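Local coordinates for protein methylglyoxal reductase (NADPH-dependent) (Candida albicans SC5314, PDB 6KWS) that probably reduces methylglyoxal with NADPH as hydride donor, as an extended-type member of the short-chain dehydrogenase/reductase superfamily, at residues G11-H16 with S195-P200; S7-F12 with G30-T35; V240-K245 with L316-Y321. The protein carries 1 engineered substitution. All coordinates share one frame; numbering follows the deposited sequence.

Contact 1. Residues G11-H16 with S195-P200; sequences GFIAQH and SFVFGP
Val197 is the first residue of 195-200 to meet the start of helix 12-23, and its two methyls divide the work. CG1, anti to the backbone N (chi1 178°), lies 3.6 Å from Phe12 CE2 in an oblique approach to the ring. CG2 turns to Ile13, whose CD1 is 4.4 Å from it. Beyond Val197 the partners of Phe12 become backbone oxygens. Gly199, with a phi of 116° that suits glycine, sets its O near the ring plane at the edge, 3.4 Å from Phe12 CZ; the same oxygen accepts a hydrogen bond from Ser215 OG. This helix is the first of the Rossmann fold, and its start follows the glycine-rich turn. Phe12, Ile13 and Val197 are all NADPH-binding residues, although this chain carries no cofactor, so their apolar contacts join two parts of that site. At Pro200 the carbonyl O lies 3.4 Å from Phe12 CE1, again at the ring edge. It also accepts a hydrogen bond of 2.9 Å from His16 NE2, with an angle of 151° at the hydrogen and the donor somewhat out of the carbonyl plane. The proline ring itself packs on Asp329, Thr330 and Gln333 of helix 323-337.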
loop_
_atom_site.group_PDB
_atom_site.type_symbol
_atom_site.label_atom_id
_atom_site.label_comp_id
_atom_site.label_asym_id
_atom_site.label_seq_id
_atom_site.Cartn_x
_atom_site.Cartn_y
_atom_site.Cartn_z
ATOM N N GLY A 11 -9.732 3.191 2.005
ATOM C CA GLY A 11 -8.513 2.596 2.529
ATOM C C GLY A 11 -7.452 3.644 2.871
ATOM O O GLY A 11 -7.559 4.834 2.559
ATOM N N PHE A 12 -6.385 3.159 3.511
ATOM C CA PHE A 12 -5.332 4.018 4.060
ATOM C C PHE A 12 -4.561 4.745 2.960
ATOM O O PHE A 12 -4.501 5.981 2.928
ATOM C CB PHE A 12 -4.403 3.156 4.915
ATOM C CG PHE A 12 -3.213 3.864 5.468
ATOM C CD1 PHE A 12 -3.332 5.105 6.096
ATOM C CD2 PHE A 12 -1.976 3.251 5.430
ATOM C CE1 PHE A 12 -2.222 5.735 6.639
ATOM C CE2 PHE A 12 -0.854 3.867 5.964
ATOM C CZ PHE A 12 -0.970 5.106 6.570
ATOM N N ILE A 13 -3.938 3.996 2.055
ATOM C CA ILE A 13 -3.294 4.638 0.913
ATOM C C ILE A 13 -4.327 5.381 0.080
ATOM O O ILE A 13 -4.068 6.484 -0.414
ATOM C CB ILE A 13 -2.539 3.600 0.064
ATOM C CG1 ILE A 13 -1.483 2.854 0.894
ATOM C CG2 ILE A 13 -1.955 4.255 -1.133
ATOM C CD1 ILE A 13 -0.810 1.707 0.123
ATOM N N ALA A 14 -5.527 4.805 -0.068
ATOM C CA ALA A 14 -6.465 5.301 -1.073
ATOM C C ALA A 14 -6.934 6.715 -0.755
ATOM O O ALA A 14 -6.916 7.596 -1.628
ATOM C CB ALA A 14 -7.655 4.354 -1.203
ATOM N N GLN A 15 -7.356 6.952 0.491
ATOM C CA GLN A 15 -7.755 8.296 0.892
ATOM C C GLN A 15 -6.697 9.322 0.508
ATOM O O GLN A 15 -7.018 10.433 0.072
ATOM C CB GLN A 15 -8.024 8.335 2.398
ATOM C CG GLN A 15 -9.170 7.435 2.835
ATOM C CD GLN A 15 -9.836 7.901 4.130
ATOM O OE1 GLN A 15 -9.470 8.930 4.704
ATOM N NE2 GLN A 15 -10.817 7.140 4.593
ATOM N N HIS A 16 -5.425 8.959 0.649
ATOM C CA HIS A 16 -4.363 9.884 0.290
ATOM C C HIS A 16 -4.317 10.108 -1.216
ATOM O O HIS A 16 -4.179 11.250 -1.680
ATOM C CB HIS A 16 -3.036 9.361 0.814
ATOM C CG HIS A 16 -2.807 9.661 2.260
ATOM N ND1 HIS A 16 -2.593 10.941 2.727
ATOM C CD2 HIS A 16 -2.775 8.852 3.349
ATOM C CE1 HIS A 16 -2.431 10.908 4.039
ATOM N NE2 HIS A 16 -2.542 9.653 4.443
ATOM N N SER A 195 7.067 -1.183 0.554
ATOM C CA SER A 195 7.411 -1.961 1.745
ATOM C C SER A 195 6.398 -1.664 2.845
ATOM O O SER A 195 5.241 -1.351 2.535
ATOM C CB SER A 195 8.835 -1.668 2.218
ATOM O OG SER A 195 9.300 -0.443 1.700
ATOM N N PHE A 196 6.794 -1.769 4.120
ATOM C CA PHE A 196 5.875 -1.395 5.192
ATOM C C PHE A 196 5.494 0.074 5.069
ATOM O O PHE A 196 6.358 0.949 4.980
ATOM C CB PHE A 196 6.486 -1.651 6.566
ATOM C CG PHE A 196 6.719 -3.087 6.859
ATOM C CD1 PHE A 196 5.649 -3.938 7.134
ATOM C CD2 PHE A 196 8.021 -3.601 6.882
ATOM C CE1 PHE A 196 5.872 -5.283 7.407
ATOM C CE2 PHE A 196 8.253 -4.946 7.158
ATOM C CZ PHE A 196 7.176 -5.784 7.417
ATOM N N VAL A 197 4.199 0.347 5.062
ATOM C CA VAL A 197 3.705 1.695 4.824
ATOM C C VAL A 197 3.443 2.385 6.161
ATOM O O VAL A 197 2.563 1.970 6.923
ATOM C CB VAL A 197 2.441 1.679 3.959
ATOM C CG1 VAL A 197 1.959 3.084 3.795
ATOM C CG2 VAL A 197 2.729 1.034 2.612
ATOM N N PHE A 198 4.211 3.434 6.441
ATOM C CA PHE A 198 4.069 4.264 7.625
ATOM C C PHE A 198 3.393 5.570 7.233
ATOM O O PHE A 198 3.141 5.832 6.060
ATOM C CB PHE A 198 5.436 4.561 8.260
ATOM C CG PHE A 198 6.109 3.374 8.851
ATOM C CD1 PHE A 198 5.394 2.234 9.147
ATOM C CD2 PHE A 198 7.474 3.405 9.122
ATOM C CE1 PHE A 198 6.024 1.127 9.700
ATOM C CE2 PHE A 198 8.119 2.299 9.683
ATOM C CZ PHE A 198 7.388 1.159 9.973
ATOM N N GLY A 199 3.145 6.421 8.224
ATOM C CA GLY A 199 2.647 7.748 7.957
ATOM C C GLY A 199 1.266 7.952 8.532
ATOM O O GLY A 199 0.574 6.997 8.893
ATOM N N PRO A 200 0.840 9.209 8.620
ATOM C CA PRO A 200 -0.478 9.514 9.189
ATOM C C PRO A 200 -1.615 9.153 8.244
ATOM O O PRO A 200 -1.437 9.041 7.028
ATOM C CB PRO A 200 -0.407 11.025 9.384
ATOM C CG PRO A 200 0.424 11.441 8.163
ATOM C CD PRO A 200 1.503 10.419 8.097
#

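Contact 2. Residues S7-F12 with G30-T35; sequences SGATGF and GTVRST
Gly8 and Ala9, in the glycine-rich turn between the first strand and first helix of the Rossmann fold, meet Thr31 near the end of the second strand. Two backbone N-H groups of the turn are held by this one threonine. Ala9 N donates to Thr31 O over 3.0 Å. Gly8 N donates to Thr31 OG1 at 3.2 Å; the hydroxyl is brought there by a chi1 of 77°, which sets OG1 between the backbone N and the carbonyl carbon. Alongside, Ala9 CB rests 3.8 Å from Gly30 CA, where no side chain intervenes, and approaches Val32 CG1 at 4.3 Å. Thr10 adds its CG2, 4.2 Å from Val32 CG1, the two side chains crossing at about a right angle.

Arg33 folds back toward the turn through bends at chi2 and chi3. Its guanidinium turns an edge to Gly8 CA and Ala9 N, while Val32 CB lies over one face, toward the rim. The modelled separation of Thr10 OG1 and Arg33 NH2 is doubtfully short. Ser7 OG is hydrogen-bonded to His80 ND1 and to the backbone N of Leu81 and Ala82. Gly8 to Gly11 form a type I turn, and Gly8, Gly11 and Ala14 fit a GxxGxxA pattern. Thr10 and Arg33 are both NADPH-binding residues; a basic residue just after the second strand is consistent with recognition of the 2'-phosphate, as in NADPH-dependent relatives with this beta-alpha-beta nucleotide-binding motif.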
loop_
_atom_site.group_PDB
_atom_site.type_symbol
_atom_site.label_atom_id
_atom_site.label_comp_id
_atom_site.label_asym_id
_atom_site.label_seq_id
_atom_site.Cartn_x
_atom_site.Cartn_y
_atom_site.Cartn_z
ATOM N N SER A 7 -10.715 2.259 -6.623
ATOM C CA SER A 7 -11.414 1.259 -5.833
ATOM C C SER A 7 -10.911 1.265 -4.399
ATOM O O SER A 7 -9.735 1.536 -4.139
ATOM C CB SER A 7 -11.230 -0.136 -6.423
ATOM O OG SER A 7 -9.862 -0.493 -6.375
ATOM N N GLY A 8 -11.812 0.940 -3.469
ATOM C CA GLY A 8 -11.472 0.909 -2.060
ATOM C C GLY A 8 -11.068 2.278 -1.549
ATOM O O GLY A 8 -10.041 2.420 -0.873
ATOM N N ALA A 9 -11.886 3.294 -1.854
ATOM C CA ALA A 9 -11.496 4.688 -1.690
ATOM C C ALA A 9 -11.379 5.137 -0.234
ATOM O O ALA A 9 -10.828 6.221 0.017
ATOM C CB ALA A 9 -12.492 5.578 -2.417
ATOM N N THR A 10 -11.881 4.355 0.728
ATOM C CA THR A 10 -11.690 4.685 2.135
ATOM C C THR A 10 -10.458 4.030 2.750
ATOM O O THR A 10 -10.186 4.271 3.932
ATOM C CB THR A 10 -12.898 4.260 2.949
ATOM O OG1 THR A 10 -13.225 2.922 2.581
ATOM C CG2 THR A 10 -14.079 5.159 2.647
ATOM N N GLY A 11 -9.732 3.191 2.005
ATOM C CA GLY A 11 -8.513 2.596 2.529
ATOM C C GLY A 11 -7.452 3.644 2.871
ATOM O O GLY A 11 -7.559 4.834 2.559
ATOM N N PHE A 12 -6.385 3.159 3.511
ATOM C CA PHE A 12 -5.332 4.018 4.060
ATOM C C PHE A 12 -4.561 4.745 2.960
ATOM O O PHE A 12 -4.501 5.981 2.928
ATOM C CB PHE A 12 -4.403 3.156 4.915
ATOM C CG PHE A 12 -3.213 3.864 5.468
ATOM C CD1 PHE A 12 -3.332 5.105 6.096
ATOM C CD2 PHE A 12 -1.976 3.251 5.430
ATOM C CE1 PHE A 12 -2.222 5.735 6.639
ATOM C CE2 PHE A 12 -0.854 3.867 5.964
ATOM C CZ PHE A 12 -0.970 5.106 6.570
ATOM N N GLY A 30 -14.835 7.136 -6.630
ATOM C CA GLY A 30 -14.335 6.122 -5.740
ATOM C C GLY A 30 -15.332 4.995 -5.637
ATOM O O GLY A 30 -16.531 5.198 -5.742
ATOM N N THR A 31 -14.828 3.788 -5.448
ATOM C CA THR A 31 -15.720 2.696 -5.123
ATOM C C THR A 31 -15.562 2.395 -3.646
ATOM O O THR A 31 -14.455 2.465 -3.093
ATOM C CB THR A 31 -15.446 1.437 -5.959
ATOM O OG1 THR A 31 -14.284 0.756 -5.465
ATOM C CG2 THR A 31 -15.279 1.780 -7.443
ATOM N N VAL A 32 -16.688 2.096 -3.010
ATOM C CA VAL A 32 -16.751 1.840 -1.583
ATOM C C VAL A 32 -17.705 0.682 -1.399
ATOM O O VAL A 32 -18.460 0.332 -2.306
ATOM C CB VAL A 32 -17.228 3.070 -0.787
ATOM C CG1 VAL A 32 -16.171 4.149 -0.820
ATOM C CG2 VAL A 32 -18.546 3.583 -1.353
ATOM N N ARG A 33 -17.678 0.094 -0.203
ATOM C CA ARG A 33 -18.434 -1.130 0.043
ATOM C C ARG A 33 -19.852 -0.888 0.537
ATOM O O ARG A 33 -20.639 -1.843 0.536
ATOM C CB ARG A 33 -17.726 -2.057 1.067
ATOM C CG ARG A 33 -16.340 -2.705 0.670
ATOM C CD ARG A 33 -15.272 -1.680 0.216
ATOM N NE ARG A 33 -15.260 -0.563 1.166
ATOM C CZ ARG A 33 -14.650 0.613 1.064
ATOM N NH1 ARG A 33 -13.908 0.939 0.030
ATOM N NH2 ARG A 33 -14.821 1.467 2.049
ATOM N N SER A 34 -20.194 0.338 0.967
ATOM C CA SER A 34 -21.544 0.651 1.428
ATOM C C SER A 34 -21.819 2.141 1.268
ATOM O O SER A 34 -20.910 2.938 1.030
ATOM C CB SER A 34 -21.767 0.252 2.891
ATOM O OG SER A 34 -20.778 0.823 3.722
ATOM N N THR A 35 -23.099 2.508 1.414
ATOM C CA THR A 35 -23.479 3.919 1.413
ATOM C C THR A 35 -22.847 4.663 2.584
ATOM O O THR A 35 -22.407 5.813 2.435
ATOM C CB THR A 35 -25.008 4.059 1.466
ATOM O OG1 THR A 35 -25.580 3.469 0.301
ATOM C CG2 THR A 35 -25.419 5.521 1.511
#

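Contact 3. Residues V240-K245 with L316-Y321; sequences VRDVAK and LGFEYY
Arg241 and Tyr321 stack flat, the guanidinium and ring planes only 3° apart and their centres separated by 3.7 Å. The charged group lies over the ring face, a cation-pi contact. Next to it Asp242 uses its carboxylate: OD2 accepts Tyr321 N at 2.9 Å on its syn side, while OD1 sits at the edge of the Phe318 ring, 3.5 Å from CE1. One turn on, Lys245 runs across the face of Phe318. With CG anti to the backbone N (chi1 -178°) and the chain extended as far as CE, CD comes to lie 3.6 Å above the ring centroid as a CH-pi contact, and NZ reaches a more distant cation-pi position 4.9 Å from the same centroid.

A second shell fixes the arginine: NE is in a salt bridge with Asp239 and NH2 in another with Asp329, so the guanidinium is gripped through its N-H groups. Gly317, with positive phi, ends helix 310-316 ahead of these aromatics. This structural packing fastens the first turns of helix 240-252, which follows strand 234-239, to the segment between helices 310-316 and 323-337, with Tyr320 against Ser265 of strand 260-269 and Val240 and Ala244 on helix 12-23.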
loop_
_atom_site.group_PDB
_atom_site.type_symbol
_atom_site.label_atom_id
_atom_site.label_comp_id
_atom_site.label_asym_id
_atom_site.label_seq_id
_atom_site.Cartn_x
_atom_site.Cartn_y
_atom_site.Cartn_z
ATOM N N VAL A 240 3.236 6.776 3.542
ATOM C CA VAL A 240 1.996 6.547 2.802
ATOM C C VAL A 240 1.739 7.650 1.791
ATOM O O VAL A 240 1.171 7.399 0.718
ATOM C CB VAL A 240 0.812 6.413 3.783
ATOM C CG1 VAL A 240 0.658 7.681 4.586
ATOM C CG2 VAL A 240 -0.489 6.080 3.044
ATOM N N ARG A 241 2.141 8.884 2.108
ATOM C CA ARG A 241 1.910 9.997 1.198
ATOM C C ARG A 241 2.740 9.862 -0.077
ATOM O O ARG A 241 2.276 10.221 -1.167
ATOM C CB ARG A 241 2.200 11.302 1.928
ATOM C CG ARG A 241 1.134 11.609 2.967
ATOM C CD ARG A 241 1.594 12.626 3.982
ATOM N NE ARG A 241 2.753 12.154 4.737
ATOM C CZ ARG A 241 3.290 12.808 5.766
ATOM N NH1 ARG A 241 2.766 13.955 6.174
ATOM N NH2 ARG A 241 4.343 12.307 6.398
ATOM N N ASP A 242 3.962 9.326 0.033
ATOM C CA ASP A 242 4.763 9.070 -1.163
ATOM C C ASP A 242 4.219 7.894 -1.968
ATOM O O ASP A 242 4.284 7.893 -3.201
ATOM C CB ASP A 242 6.217 8.845 -0.762
ATOM C CG ASP A 242 6.796 10.055 -0.054
ATOM O OD1 ASP A 242 6.392 11.184 -0.454
ATOM O OD2 ASP A 242 7.614 9.894 0.898
ATOM N N VAL A 243 3.667 6.891 -1.298
ATOM C CA VAL A 243 3.022 5.808 -2.019
ATOM C C VAL A 243 1.833 6.348 -2.795
ATOM O O VAL A 243 1.720 6.143 -4.012
ATOM C CB VAL A 243 2.617 4.689 -1.040
ATOM C CG1 VAL A 243 1.921 3.554 -1.767
ATOM C CG2 VAL A 243 3.842 4.170 -0.289
ATOM N N ALA A 244 0.942 7.071 -2.104
ATOM C CA ALA A 244 -0.189 7.719 -2.762
ATOM C C ALA A 244 0.264 8.541 -3.966
ATOM O O ALA A 244 -0.321 8.447 -5.051
ATOM C CB ALA A 244 -0.941 8.608 -1.774
ATOM N N LYS A 245 1.309 9.354 -3.794
ATOM C CA LYS A 245 1.741 10.185 -4.905
ATOM C C LYS A 245 2.255 9.331 -6.053
ATOM O O LYS A 245 2.039 9.658 -7.227
ATOM C CB LYS A 245 2.808 11.170 -4.451
ATOM C CG LYS A 245 3.260 12.093 -5.558
ATOM C CD LYS A 245 4.118 13.214 -5.021
ATOM C CE LYS A 245 4.742 14.023 -6.160
ATOM N NZ LYS A 245 4.671 15.495 -5.922
ATOM N N LEU A 316 9.879 8.396 -10.669
ATOM C CA LEU A 316 8.973 9.229 -9.881
ATOM C C LEU A 316 9.491 10.652 -9.740
ATOM O O LEU A 316 8.714 11.607 -9.782
ATOM C CB LEU A 316 8.748 8.609 -8.493
ATOM C CG LEU A 316 8.285 7.165 -8.638
ATOM C CD1 LEU A 316 8.174 6.461 -7.297
ATOM C CD2 LEU A 316 6.966 7.080 -9.435
ATOM N N GLY A 317 10.793 10.816 -9.567
ATOM C CA GLY A 317 11.402 12.129 -9.462
ATOM C C GLY A 317 10.849 13.063 -8.400
ATOM O O GLY A 317 10.504 14.203 -8.715
ATOM N N PHE A 318 10.749 12.616 -7.148
ATOM C CA PHE A 318 10.433 13.528 -6.059
ATOM C C PHE A 318 11.046 12.992 -4.777
ATOM O O PHE A 318 11.313 11.796 -4.646
ATOM C CB PHE A 318 8.914 13.775 -5.900
ATOM C CG PHE A 318 8.086 12.551 -5.535
ATOM C CD1 PHE A 318 7.909 12.173 -4.202
ATOM C CD2 PHE A 318 7.425 11.826 -6.520
ATOM C CE1 PHE A 318 7.115 11.066 -3.865
ATOM C CE2 PHE A 318 6.631 10.719 -6.196
ATOM C CZ PHE A 318 6.474 10.338 -4.865
ATOM N N GLU A 319 11.284 13.910 -3.844
ATOM C CA GLU A 319 11.891 13.588 -2.559
ATOM C C GLU A 319 10.882 12.900 -1.638
ATOM O O GLU A 319 9.757 13.373 -1.461
ATOM C CB GLU A 319 12.422 14.880 -1.924
ATOM C CG GLU A 319 12.901 14.784 -0.460
ATOM C CD GLU A 319 12.611 16.062 0.373
ATOM O OE1 GLU A 319 13.510 16.937 0.430
ATOM O OE2 GLU A 319 11.501 16.183 0.975
ATOM N N TYR A 320 11.283 11.772 -1.056
ATOM C CA TYR A 320 10.464 11.084 -0.066
ATOM C C TYR A 320 10.639 11.711 1.309
ATOM O O TYR A 320 11.709 12.244 1.637
ATOM C CB TYR A 320 10.856 9.613 0.058
ATOM C CG TYR A 320 10.709 8.738 -1.171
ATOM C CD1 TYR A 320 10.046 9.171 -2.317
ATOM C CD2 TYR A 320 11.223 7.456 -1.162
ATOM C CE1 TYR A 320 9.926 8.344 -3.415
ATOM C CE2 TYR A 320 11.108 6.639 -2.236
ATOM C CZ TYR A 320 10.465 7.077 -3.358
ATOM O OH TYR A 320 10.377 6.204 -4.407
ATOM N N TYR A 321 9.594 11.608 2.131
ATOM C CA TYR A 321 9.771 11.798 3.570
ATOM C C TYR A 321 10.844 10.848 4.108
ATOM O O TYR A 321 11.098 9.778 3.542
ATOM C CB TYR A 321 8.464 11.537 4.306
ATOM C CG TYR A 321 7.381 12.551 4.071
ATOM C CD1 TYR A 321 7.311 13.697 4.847
ATOM C CD2 TYR A 321 6.402 12.355 3.099
ATOM C CE1 TYR A 321 6.310 14.623 4.654
ATOM C CE2 TYR A 321 5.391 13.289 2.892
ATOM C CZ TYR A 321 5.354 14.419 3.681
ATOM O OH TYR A 321 4.366 15.374 3.529
#

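From the N terminus, contact 2 closes first: a short loop holding helix 12-23 brings strand 27-32 back beside the turn after strand 3-7. Contact 1 starts from the same stretch, sharing Gly11 and Phe12, but closes a far longer loop at 195-200; by their touching residues (7-10 with 30-33, 12-16 with 197-200) the two cross. Contact 3 follows in series, joining helix 240-252 to the segment between helices 310-316 and 323-337. In space it adjoins contact 1, since Val240 N is probably hydrogen-bonded to Phe198 O and its side chain packs on Phe12 and Val197. Together they tie the nucleotide-binding turn to the far edge of the sheet and to the C-terminal helices.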